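Side-chain contact in putative acyl-CoA dehydrogenase (Burkholderia xenovorans, PDB 5JSC), which belongs to the acyl-CoA dehydrogenase family of flavoproteins and binds flavin-adenine dinucleotide: residues C[84-89]-C[258-263]. Numbering follows the deposited sequence.
Sequences DTIDTR and LDIFRT. With SO4 (sulfate ion), chain R; SO4 (sulfate ion), chain Q.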
loop_
_atom_site.group_PDB
_atom_site.type_symbol
_atom_site.label_atom_id
_atom_site.label_comp_id
_atom_site.label_asym_id
_atom_site.label_seq_id
_atom_site.Cartn_x
_atom_site.Cartn_y
_atom_site.Cartn_z
ATOM N N ASP C 84 -21.091 -23.349 -29.777
ATOM C CA ASP C 84 -22.305 -22.555 -29.678
ATOM C C ASP C 84 -22.247 -21.589 -28.508
ATOM O O ASP C 84 -22.916 -20.555 -28.546
ATOM C CB ASP C 84 -23.537 -23.459 -29.571
ATOM C CG ASP C 84 -23.998 -23.993 -30.927
ATOM O OD1 ASP C 84 -23.485 -23.542 -31.973
ATOM O OD2 ASP C 84 -24.896 -24.858 -30.951
ATOM N N THR C 85 -21.437 -21.883 -27.497
ATOM C CA THR C 85 -21.087 -20.915 -26.471
ATOM C C THR C 85 -19.702 -20.365 -26.764
ATOM O O THR C 85 -18.915 -20.957 -27.507
ATOM C CB THR C 85 -21.091 -21.544 -25.069
ATOM O OG1 THR C 85 -20.028 -22.501 -24.975
ATOM C CG2 THR C 85 -22.413 -22.234 -24.782
ATOM N N ILE C 86 -19.409 -19.215 -26.173
ATOM C CA ILE C 86 -18.059 -18.670 -26.206
ATOM C C ILE C 86 -17.300 -19.267 -25.031
ATOM O O ILE C 86 -17.715 -19.120 -23.877
ATOM C CB ILE C 86 -18.073 -17.132 -26.158
ATOM C CG1 ILE C 86 -18.648 -16.584 -27.476
ATOM C CG2 ILE C 86 -16.666 -16.587 -25.876
ATOM C CD1 ILE C 86 -19.016 -15.128 -27.444
ATOM N N ASP C 87 -16.205 -19.968 -25.333
ATOM C CA ASP C 87 -15.336 -20.597 -24.339
ATOM C C ASP C 87 -14.493 -19.496 -23.703
ATOM O O ASP C 87 -13.501 -19.049 -24.287
ATOM C CB ASP C 87 -14.486 -21.670 -25.020
ATOM C CG ASP C 87 -13.602 -22.460 -24.062
ATOM O OD1 ASP C 87 -13.303 -21.992 -22.948
ATOM O OD2 ASP C 87 -13.181 -23.575 -24.453
ATOM N N THR C 88 -14.903 -19.049 -22.503
ATOM C CA THR C 88 -14.227 -17.938 -21.839
ATOM C C THR C 88 -12.791 -18.294 -21.500
ATOM O O THR C 88 -11.890 -17.458 -21.625
ATOM C CB THR C 88 -14.969 -17.544 -20.553
ATOM O OG1 THR C 88 -16.383 -17.642 -20.758
ATOM C CG2 THR C 88 -14.625 -16.116 -20.165
ATOM N N ARG C 89 -12.558 -19.528 -21.058
ATOM C CA ARG C 89 -11.192 -19.940 -20.751
ATOM C C ARG C 89 -10.308 -19.867 -21.989
ATOM O O ARG C 89 -9.147 -19.436 -21.916
ATOM C CB ARG C 89 -11.193 -21.352 -20.166
ATOM C CG ARG C 89 -11.779 -21.401 -18.750
ATOM C CD ARG C 89 -12.081 -22.818 -18.287
ATOM N NE ARG C 89 -13.262 -23.342 -18.962
ATOM C CZ ARG C 89 -13.730 -24.572 -18.796
ATOM N NH1 ARG C 89 -13.103 -25.414 -17.984
ATOM N NH2 ARG C 89 -14.823 -24.962 -19.445
ATOM N N LEU C 258 -19.970 -6.735 -22.153
ATOM C CA LEU C 258 -18.837 -6.425 -21.288
ATOM C C LEU C 258 -18.597 -7.509 -20.239
ATOM O O LEU C 258 -17.446 -7.749 -19.849
ATOM C CB LEU C 258 -19.067 -5.068 -20.621
ATOM C CG LEU C 258 -18.917 -3.892 -21.586
ATOM C CD1 LEU C 258 -19.603 -2.661 -21.013
ATOM C CD2 LEU C 258 -17.433 -3.613 -21.848
ATOM N N ASP C 259 -19.657 -8.165 -19.761
ATOM C CA ASP C 259 -19.476 -9.224 -18.771
ATOM C C ASP C 259 -18.681 -10.388 -19.339
ATOM O O ASP C 259 -17.949 -11.058 -18.600
ATOM C CB ASP C 259 -20.827 -9.725 -18.272
ATOM C CG ASP C 259 -21.440 -8.815 -17.236
ATOM O OD1 ASP C 259 -20.714 -7.962 -16.677
ATOM O OD2 ASP C 259 -22.655 -8.967 -16.968
ATOM N N ILE C 260 -18.819 -10.654 -20.636
ATOM C CA ILE C 260 -17.992 -11.672 -21.269
ATOM C C ILE C 260 -16.542 -11.218 -21.312
ATOM O O ILE C 260 -15.630 -11.929 -20.873
ATOM C CB ILE C 260 -18.506 -11.978 -22.686
ATOM C CG1 ILE C 260 -19.969 -12.415 -22.642
ATOM C CG2 ILE C 260 -17.614 -13.028 -23.362
ATOM C CD1 ILE C 260 -20.563 -12.617 -24.017
ATOM N N PHE C 261 -16.295 -10.037 -21.855
ATOM C CA PHE C 261 -14.923 -9.730 -22.214
ATOM C C PHE C 261 -14.133 -9.011 -21.126
ATOM O O PHE C 261 -12.912 -8.920 -21.253
ATOM C CB PHE C 261 -14.913 -8.970 -23.542
ATOM C CG PHE C 261 -15.324 -9.848 -24.694
ATOM C CD1 PHE C 261 -14.428 -10.761 -25.223
ATOM C CD2 PHE C 261 -16.619 -9.831 -25.178
ATOM C CE1 PHE C 261 -14.798 -11.608 -26.245
ATOM C CE2 PHE C 261 -16.998 -10.678 -26.213
ATOM C CZ PHE C 261 -16.088 -11.570 -26.742
ATOM N N ARG C 262 -14.761 -8.570 -20.029
ATOM C CA ARG C 262 -13.960 -8.014 -18.937
ATOM C C ARG C 262 -12.962 -9.038 -18.402
ATOM O O ARG C 262 -11.824 -8.685 -18.080
ATOM C CB ARG C 262 -14.849 -7.486 -17.806
ATOM C CG ARG C 262 -15.303 -6.033 -18.013
ATOM C CD ARG C 262 -16.364 -5.633 -17.002
ATOM N NE ARG C 262 -16.859 -4.289 -17.269
ATOM C CZ ARG C 262 -17.939 -3.764 -16.701
ATOM N NH1 ARG C 262 -18.655 -4.487 -15.845
ATOM N NH2 ARG C 262 -18.308 -2.523 -16.995
ATOM N N THR C 263 -13.354 -10.315 -18.310
ATOM C CA THR C 263 -12.384 -11.309 -17.855
ATOM C C THR C 263 -11.227 -11.441 -18.843
ATOM O O THR C 263 -10.082 -11.694 -18.438
ATOM C CB THR C 263 -13.070 -12.660 -17.637
ATOM O OG1 THR C 263 -14.254 -12.463 -16.854
ATOM C CG2 THR C 263 -12.151 -13.629 -16.891
HETATM S S SO4 R . -22.301 -17.905 -24.027
HETATM O O1 SO4 R . -22.282 -18.843 -22.914
HETATM O O2 SO4 R . -23.281 -18.375 -25.009
HETATM O O3 SO4 R . -22.697 -16.590 -23.529
HETATM O O4 SO4 R . -20.982 -17.844 -24.636
HETATM S S SO4 Q . -15.765 -28.066 -17.964
HETATM O O1 SO4 Q . -16.105 -29.480 -17.845
HETATM O O2 SO4 Q . -15.894 -27.651 -19.360
HETATM O O3 SO4 Q . -16.675 -27.273 -17.145
HETATM O O4 SO4 Q . -14.394 -27.851 -17.506
#
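I260 meets I86 and T88 where the N-terminal helical domain of the acyl-CoA dehydrogenase fold leans on the long helix 250-286 of the C-terminal helical domain. With 176 Å² buried in total and the nearest CA pair, T88 and I260, 7.3 Å apart, the contact is small, made of loose approaches, chiefly between branched side chains.

Along helix 250-286, I260 comes first. Its CG2 methyl approaches that of I86 at 4.5 Å; with chi1 -69° in I86 and -57° in I260, each CG2 stands anti to its backbone N, and it is these matching branches that face each other. The backbone of I260 also takes part: T88 CG2 is a methyl lying loosely near its carbonyl O, at 4.4 Å. T88 divides its two branches, CG2 facing helix 250-286 while OG1 is engaged by D326 and R325.

F261 follows. Its bond from CA to CB runs across the line to 84-89, but the end of the ring comes nearer, CZ lying 4.7 Å from I86 CD1. One face of the ring carries I260 CG2, 3.7 Å above the plane and displaced toward the rim; that methyl is closer to the ring than to I86. One turn beyond I260, T263 extends the patch, its CB 4.6 Å from T88 CG2; C92 of helix 88-101 also touches its side chain.

The 84-89 side is anchored separately. D87 is the N-cap of helix 88-101, its OD1 accepting from A90 N, while OD2 is salt-bridged to R29 and hydrogen-bonded to H30. Two sulfate ions probably come from the crystallisation liquor. I86 N donates to O4 of the chain R ion at 2.6 Å. The chain Q ion sits on the side turned away from helix 250-286, at the guanidinium edge of R89, whose NE is salt-bridged to D326: NH1, also bonded to F25 O, reaches its O4 at 2.8 Å, and NH2 bonds its O2 at 171°.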